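Local coordinates for beta-ketoacyl synthase (Pseudomonas aeruginosa, PDB 4CW4), which catalyses the condensation of acetyl-CoA with malonyl-ACP to give acetoacetyl-ACP, the primer that starts bacterial fatty acid synthesis, at the interface of chains A and B. Coordinates in Å, arbitrary orientation; residue numbers count along the deposited sequence, not the author numbering. Chains: chain A/B, Beta-ketoacyl synthase.

Contact 1: the interface of chains A and B. Residues chain A 424, 557-559, 561; chain B 636-638.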
# COMPACT_ATOMS: atom_id res chain seq x y z
N ILE A 424 20.08 19.24 -15.94
CA ILE A 424 20.32 20.02 -14.74
C ILE A 424 21.80 20.28 -14.50
O ILE A 424 22.16 21.39 -14.17
CB ILE A 424 19.65 19.38 -13.49
CG1 ILE A 424 18.12 19.46 -13.63
CG2 ILE A 424 20.11 20.08 -12.21
CD1 ILE A 424 17.32 18.64 -12.60
N LYS A 557 25.31 25.33 -5.05
CA LYS A 557 25.47 26.21 -6.21
C LYS A 557 24.09 26.69 -6.69
O LYS A 557 23.90 27.86 -6.99
CB LYS A 557 26.14 25.48 -7.37
CG LYS A 557 27.64 25.34 -7.28
CD LYS A 557 28.21 24.64 -8.52
CE LYS A 557 27.80 25.34 -9.82
NZ LYS A 557 28.50 24.80 -11.03
N MET A 558 23.13 25.78 -6.75
CA MET A 558 21.80 26.12 -7.20
C MET A 558 21.11 27.12 -6.26
O MET A 558 20.51 28.08 -6.74
CB MET A 558 20.98 24.83 -7.37
CG MET A 558 21.48 23.98 -8.53
SD MET A 558 20.74 22.33 -8.64
CE MET A 558 19.13 22.72 -9.34
N LEU A 559 21.20 26.92 -4.95
CA LEU A 559 20.57 27.85 -4.01
C LEU A 559 21.23 29.23 -4.06
O LEU A 559 20.55 30.27 -3.97
CB LEU A 559 20.59 27.29 -2.57
CG LEU A 559 19.30 26.56 -2.16
CD1 LEU A 559 19.18 25.23 -2.90
CD2 LEU A 559 19.24 26.37 -0.66
N LYS A 561 22.68 30.54 -6.69
CA LYS A 561 22.28 31.18 -7.94
C LYS A 561 20.88 31.77 -7.84
O LYS A 561 20.65 32.90 -8.26
CB LYS A 561 22.37 30.18 -9.09
CG LYS A 561 21.95 30.72 -10.46
CD LYS A 561 22.83 31.85 -10.92
CE LYS A 561 22.58 32.14 -12.39
NZ LYS A 561 23.09 33.49 -12.76
N ASP B 636 16.40 28.83 -13.38
CA ASP B 636 16.94 30.01 -12.71
C ASP B 636 18.03 29.69 -11.69
O ASP B 636 18.66 30.60 -11.16
CB ASP B 636 15.83 30.78 -12.00
CG ASP B 636 15.19 30.00 -10.88
OD1 ASP B 636 14.78 28.84 -11.12
OD2 ASP B 636 15.10 30.54 -9.75
N MET B 637 18.25 28.41 -11.42
CA MET B 637 19.26 28.00 -10.46
C MET B 637 20.54 27.59 -11.17
O MET B 637 21.50 27.20 -10.51
CB MET B 637 18.75 26.81 -9.63
CG MET B 637 17.38 27.00 -9.04
SD MET B 637 16.90 25.65 -7.93
CE MET B 637 17.41 26.32 -6.35
N LEU B 638 20.56 27.68 -12.49
CA LEU B 638 21.65 27.13 -13.30
C LEU B 638 22.45 28.21 -14.02
O LEU B 638 22.00 29.34 -14.13
CB LEU B 638 21.09 26.15 -14.33
CG LEU B 638 20.17 25.07 -13.76
CD1 LEU B 638 19.56 24.22 -14.87
CD2 LEU B 638 20.93 24.19 -12.78

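Contact 2: the interface of chains A and B. Residues chain A 229-230, 233, 320-321, 324-325, 328, 540; chain B 238, 241, 256, 260.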
# COMPACT_ATOMS: atom_id res chain seq x y z
N ILE A 229 5.69 -3.17 2.17
CA ILE A 229 5.02 -3.94 1.13
C ILE A 229 4.33 -5.21 1.62
O ILE A 229 3.40 -5.67 0.98
CB ILE A 229 5.89 -4.30 -0.10
CG1 ILE A 229 7.01 -5.30 0.23
CG2 ILE A 229 6.42 -3.03 -0.75
CD1 ILE A 229 7.77 -5.76 -1.05
N MET A 230 4.80 -5.79 2.73
CA MET A 230 4.20 -7.05 3.20
C MET A 230 2.95 -6.89 4.06
O MET A 230 2.21 -7.86 4.23
CB MET A 230 5.21 -7.88 4.01
CG MET A 230 6.52 -8.22 3.31
SD MET A 230 6.33 -9.16 1.78
CE MET A 230 5.47 -10.57 2.41
N LEU A 233 3.48 -8.52 9.35
CA LEU A 233 3.04 -9.91 9.33
C LEU A 233 3.42 -10.66 10.59
O LEU A 233 3.20 -11.88 10.66
CB LEU A 233 3.60 -10.63 8.09
CG LEU A 233 3.02 -10.17 6.74
CD1 LEU A 233 3.62 -10.95 5.60
CD2 LEU A 233 1.51 -10.29 6.69
N GLU A 320 7.28 -17.33 7.50
CA GLU A 320 6.33 -17.35 6.39
C GLU A 320 6.85 -16.54 5.20
O GLU A 320 6.70 -16.95 4.04
CB GLU A 320 4.98 -16.80 6.85
CG GLU A 320 4.27 -17.63 7.93
CD GLU A 320 4.77 -17.37 9.34
OE1 GLU A 320 5.67 -16.50 9.55
OE2 GLU A 320 4.25 -18.04 10.26
N CYS A 321 7.47 -15.39 5.48
CA CYS A 321 8.03 -14.56 4.41
C CYS A 321 9.18 -15.28 3.74
O CYS A 321 9.29 -15.27 2.52
CB CYS A 321 8.51 -13.24 4.95
SG CYS A 321 7.24 -12.25 5.64
N GLY A 324 7.75 -18.05 1.65
CA GLY A 324 7.03 -17.49 0.51
C GLY A 324 7.96 -17.08 -0.63
O GLY A 324 7.70 -17.37 -1.80
N TYR A 325 9.05 -16.39 -0.30
CA TYR A 325 10.03 -16.04 -1.31
C TYR A 325 10.82 -17.25 -1.82
O TYR A 325 11.12 -17.34 -3.01
CB TYR A 325 10.97 -14.95 -0.81
CG TYR A 325 10.37 -13.56 -0.80
CD1 TYR A 325 10.13 -12.88 -1.98
CD2 TYR A 325 10.04 -12.94 0.38
CE1 TYR A 325 9.59 -11.60 -1.98
CE2 TYR A 325 9.51 -11.66 0.40
CZ TYR A 325 9.28 -11.00 -0.78
OH TYR A 325 8.73 -9.74 -0.78
N MET A 328 9.16 -19.22 -4.56
CA MET A 328 9.39 -18.63 -5.87
C MET A 328 10.80 -18.86 -6.41
O MET A 328 11.09 -18.47 -7.54
CB MET A 328 9.25 -17.12 -5.80
CG MET A 328 8.00 -16.62 -5.16
SD MET A 328 7.99 -14.82 -5.15
CE MET A 328 7.94 -14.45 -6.90
N PHE A 540 9.00 -7.16 -8.39
CA PHE A 540 7.84 -7.90 -8.88
C PHE A 540 6.73 -6.99 -9.33
O PHE A 540 6.61 -5.86 -8.84
CB PHE A 540 7.20 -8.78 -7.77
CG PHE A 540 8.13 -9.79 -7.16
CD1 PHE A 540 9.41 -10.01 -7.65
CD2 PHE A 540 7.70 -10.53 -6.06
CE1 PHE A 540 10.24 -10.95 -7.07
CE2 PHE A 540 8.53 -11.47 -5.47
CZ PHE A 540 9.80 -11.68 -5.98
N PHE B 238 -2.17 -14.01 0.48
CA PHE B 238 -1.52 -14.02 1.79
C PHE B 238 -2.22 -14.94 2.80
O PHE B 238 -1.63 -15.29 3.83
CB PHE B 238 -1.39 -12.62 2.41
CG PHE B 238 -0.24 -11.79 1.89
CD1 PHE B 238 0.54 -12.19 0.81
CD2 PHE B 238 0.05 -10.58 2.49
CE1 PHE B 238 1.59 -11.40 0.34
CE2 PHE B 238 1.10 -9.79 2.03
CZ PHE B 238 1.87 -10.20 0.95
N LEU B 241 -0.19 -17.90 2.25
CA LEU B 241 1.13 -17.61 2.78
C LEU B 241 1.17 -17.79 4.28
O LEU B 241 2.10 -18.41 4.82
CB LEU B 241 1.55 -16.18 2.44
CG LEU B 241 2.90 -15.67 2.99
CD1 LEU B 241 4.03 -16.42 2.34
CD2 LEU B 241 3.05 -14.17 2.76
N LEU B 256 2.64 -15.67 -2.18
CA LEU B 256 3.29 -14.43 -1.77
C LEU B 256 3.13 -13.34 -2.87
O LEU B 256 2.57 -12.29 -2.58
CB LEU B 256 4.76 -14.66 -1.37
CG LEU B 256 5.48 -13.40 -0.85
CD1 LEU B 256 6.52 -13.67 0.26
CD2 LEU B 256 6.19 -12.74 -1.99
N PHE B 260 0.38 -9.41 -2.64
CA PHE B 260 0.79 -8.02 -2.44
C PHE B 260 -0.32 -7.04 -2.76
O PHE B 260 -1.05 -7.20 -3.76
CB PHE B 260 1.98 -7.66 -3.31
CG PHE B 260 3.27 -8.26 -2.86
CD1 PHE B 260 3.81 -7.93 -1.63
CD2 PHE B 260 3.92 -9.18 -3.63
CE1 PHE B 260 4.97 -8.49 -1.20
CE2 PHE B 260 5.10 -9.74 -3.19
CZ PHE B 260 5.62 -9.38 -1.98
O HOH W 1 4.85 -17.64 -2.59

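Contact 3: the interface of chains A and B. Residues chain A 261-262, 280-283; chain B 261, 280-283, 291.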
# COMPACT_ATOMS: atom_id res chain seq x y z
N ASN A 261 -0.60 -1.86 6.01
CA ASN A 261 0.67 -1.41 5.43
C ASN A 261 0.90 0.08 5.53
O ASN A 261 2.03 0.54 5.33
CB ASN A 261 0.85 -1.93 3.99
CG ASN A 261 0.32 -0.99 2.95
OD1 ASN A 261 -0.77 -0.44 3.06
ND2 ASN A 261 1.11 -0.80 1.90
N SER A 262 -0.14 0.84 5.86
CA SER A 262 -0.00 2.28 6.09
C SER A 262 0.47 2.66 7.48
O SER A 262 0.79 3.82 7.73
CB SER A 262 -1.33 2.99 5.81
OG SER A 262 -2.34 2.52 6.71
N GLY A 280 0.20 9.43 3.07
CA GLY A 280 -0.08 8.37 2.13
C GLY A 280 1.00 7.31 2.23
O GLY A 280 2.07 7.58 2.74
N SER A 281 0.71 6.12 1.72
CA SER A 281 1.66 5.02 1.69
C SER A 281 1.59 4.40 0.32
O SER A 281 0.58 3.79 -0.02
CB SER A 281 1.31 3.98 2.75
OG SER A 281 1.26 4.53 4.06
N ILE A 282 2.66 4.55 -0.45
CA ILE A 282 2.69 4.13 -1.84
C ILE A 282 3.54 2.89 -1.99
O ILE A 282 4.65 2.87 -1.52
CB ILE A 282 3.19 5.24 -2.76
CG1 ILE A 282 2.49 6.54 -2.39
CG2 ILE A 282 2.96 4.87 -4.22
CD1 ILE A 282 2.83 7.71 -3.26
N THR A 283 2.99 1.83 -2.58
CA THR A 283 3.77 0.63 -2.85
C THR A 283 4.01 0.38 -4.34
O THR A 283 3.21 0.73 -5.21
CB THR A 283 3.14 -0.62 -2.20
OG1 THR A 283 1.77 -0.73 -2.59
CG2 THR A 283 3.21 -0.53 -0.71
N ASN B 261 -0.43 -5.99 -1.95
CA ASN B 261 -1.51 -5.02 -2.10
C ASN B 261 -1.45 -4.22 -3.40
O ASN B 261 -2.42 -3.57 -3.76
CB ASN B 261 -1.64 -4.11 -0.87
CG ASN B 261 -0.83 -2.86 -0.96
OD1 ASN B 261 0.34 -2.86 -1.36
ND2 ASN B 261 -1.45 -1.75 -0.59
N GLY B 280 1.40 2.82 -9.40
CA GLY B 280 1.56 2.93 -7.97
C GLY B 280 0.28 2.49 -7.29
O GLY B 280 -0.76 2.44 -7.92
N SER B 281 0.38 2.18 -6.00
CA SER B 281 -0.76 1.78 -5.20
C SER B 281 -0.68 2.52 -3.89
O SER B 281 0.21 2.25 -3.10
CB SER B 281 -0.75 0.27 -4.95
OG SER B 281 -0.73 -0.49 -6.15
N ILE B 282 -1.62 3.44 -3.68
CA ILE B 282 -1.58 4.33 -2.53
C ILE B 282 -2.64 3.93 -1.54
O ILE B 282 -3.78 3.77 -1.91
CB ILE B 282 -1.75 5.79 -2.94
CG1 ILE B 282 -0.84 6.08 -4.13
CG2 ILE B 282 -1.44 6.71 -1.77
CD1 ILE B 282 -0.84 7.50 -4.59
N THR B 283 -2.26 3.70 -0.28
CA THR B 283 -3.24 3.41 0.76
C THR B 283 -3.37 4.52 1.81
O THR B 283 -2.42 5.25 2.12
CB THR B 283 -2.95 2.07 1.45
OG1 THR B 283 -1.60 2.04 1.91
CG2 THR B 283 -3.16 0.94 0.50
N TYR B 291 -6.99 8.78 -2.14
CA TYR B 291 -5.55 8.92 -2.19
C TYR B 291 -4.98 8.59 -3.58
O TYR B 291 -4.13 9.31 -4.11
CB TYR B 291 -4.89 8.05 -1.12
CG TYR B 291 -5.01 8.51 0.33
CD1 TYR B 291 -6.18 9.01 0.85
CD2 TYR B 291 -3.94 8.40 1.19
CE1 TYR B 291 -6.28 9.41 2.17
CE2 TYR B 291 -4.03 8.78 2.51
CZ TYR B 291 -5.21 9.30 2.99
OH TYR B 291 -5.32 9.70 4.31
O HOH W 2 0.11 0.82 -0.42
O HOH W 3 -0.92 6.05 4.35
O HOH W 4 1.67 -0.31 -7.32

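Contact 1: the interface of chains A and B
The last turn of chain B, the 3-10 helix 635-637, opens at B:Leu638 into an extended backbone (phi -114°, psi 166°) and lies against the A helix 552-563 and the C-terminal end of A helix 409-425. B:Met637 and B:Leu638 hide the most surface. CG of B:Met637 stands anti to its carbonyl carbon, and the chain bends at chi3, folding the thioether along the A helix. The side chain crosses that of A:Met558 at about a right angle: the two CB atoms meet at 3.7 Å, and SD of B:Met637 is 3.9 Å from CE of A:Met558. B:Met637 and A:Leu559 lie side by side, pointing the same way, with CE of B:Met637 4.0 Å from CD1 of A:Leu559. One helical turn on from A:Met558, A:Lys561 sets CG anti to its backbone N and bends at chi2 (63°), laying its aliphatic stem along the B backbone; CG is 3.8 Å from CA of B:Met637, and CE comes within 3.3 Å of the carbonyl O of B:Leu638. The side chain of B:Leu638 turns away from the lysine and sets CD2 against the carbonyl O of A:Ile424, 4.1 Å from CE of A:Met558. Packing, rather than direct polar pairing, joins the two sides here. The site fastens the C-terminal tail of one subunit to the body of the other, well away from the catalytic centre, and so may add a peripheral hold on the homodimer.

Contact 2: the interface of chains A and B
Water 1 is the best-held polar atom, gripped from both chains by two bonds: the carbonyl O of A:Gly324 at 3.0 Å and the backbone N of B:Leu256, whose N-H points at it with 158° at the hydrogen. It ties the A helix 319-327 to the B helix 255-259 at the margin of a greasy patch. B:Leu256, CG anti to its backbone N (chi1 -177°), crosses A:Tyr325 at about a right angle and spreads both methyls over the ring. CD1 of B:Leu256 sits over the face of the A:Tyr325 ring, 3.7 Å from its centroid, and CD2 of B:Leu256 lies 3.6 Å from CE1 of A:Tyr325, toward the opposite rim. The phenyl of B:Phe260 is met around its rim: the carbonyl O of A:Ile229 lies in its plane at the CD1 edge, SD of A:Met230 is 3.3 Å from CE1, and the phenol OH of A:Tyr325 is 3.4 Å from CZ. On the CE2 side A:Phe540 crosses obliquely. A:Met230, bent at both chi2 (-59°) and chi3, brings its methyl CE against both CZ of B:Phe238 and CD1 of B:Leu256. Further out, B:Leu241 sets CD1 3.7 Å from CA of A:Gly324, where the lack of a side chain lets it come close. The centre of the patch is about 10 Å from the nucleophile A:Cys286, so B:Leu256 and B:Phe260 may help shape the nearby active-site region of the neighbouring subunit, while packing the dimer.

Contact 3: the interface of chains A and B
Strand 278-283 of chain A runs antiparallel to strand 278-283 of chain B, with the loops at A:Asn261 and B:Asn261 reaching over the pair. This is the central dimer seam of the thiolase-like fold, where the core sheets of two beta-ketoacyl synthase subunits join across the two-fold axis. N of A:Thr283 donates to O of B:Ser281 at 2.9 Å, nearly straight (167° at H). N of B:Ser281 donates to O of A:Thr283 at 3.3 Å, more bent at 138°; both bonds recur with the chains exchanged. At the axis A:Ile282 and B:Ile282 lie side by side, pointing the same way, their CG1 atoms 3.8 Å apart. A:Thr283 and B:Thr283 each put OG1 in the crowded position between backbone N and carbonyl carbon (chi1 53°), and from there the hydroxyl donates tip to tip to the partner's asparagine. From A:Thr283 OG1 to B:Asn261 OD1 the length is 2.8 Å, in the amide plane and on a lone pair. With OD1 so engaged, ND2 of A:Asn261 and ND2 of B:Asn261 each lie 3.0 Å from water 2 at the axis. O of A:Ser281 and B:Ser281 and OG1 of A:Thr283 and B:Thr283 surround the same water, giving six neighbours that cannot all bond to it at once. Waters 3 and 4 flank the strands: A:Ser281 OG is 2.7 Å from water 3, which also bonds B:Thr283 O, while CA of A:Gly280 comes alongside CD2 and CE2 of B:Tyr291.

Contact 2 and contact 3 are neighbours, their C-alpha centres about 17 Å apart, and are joined by sequence in chain B: B:Phe260 of contact 2 is followed directly by B:Asn261 of contact 3. A shift of this segment could therefore be felt at both. Strand 278-283 of contact 3 leads within a few residues to the nucleophile Cys286, so dimerisation and active-site architecture may be coupled there. Contact 1 stands apart, about 33 Å from contact 3 and 44 Å from contact 2, and draws on other elements, extending the dimer from its sheet-to-sheet centre to the periphery.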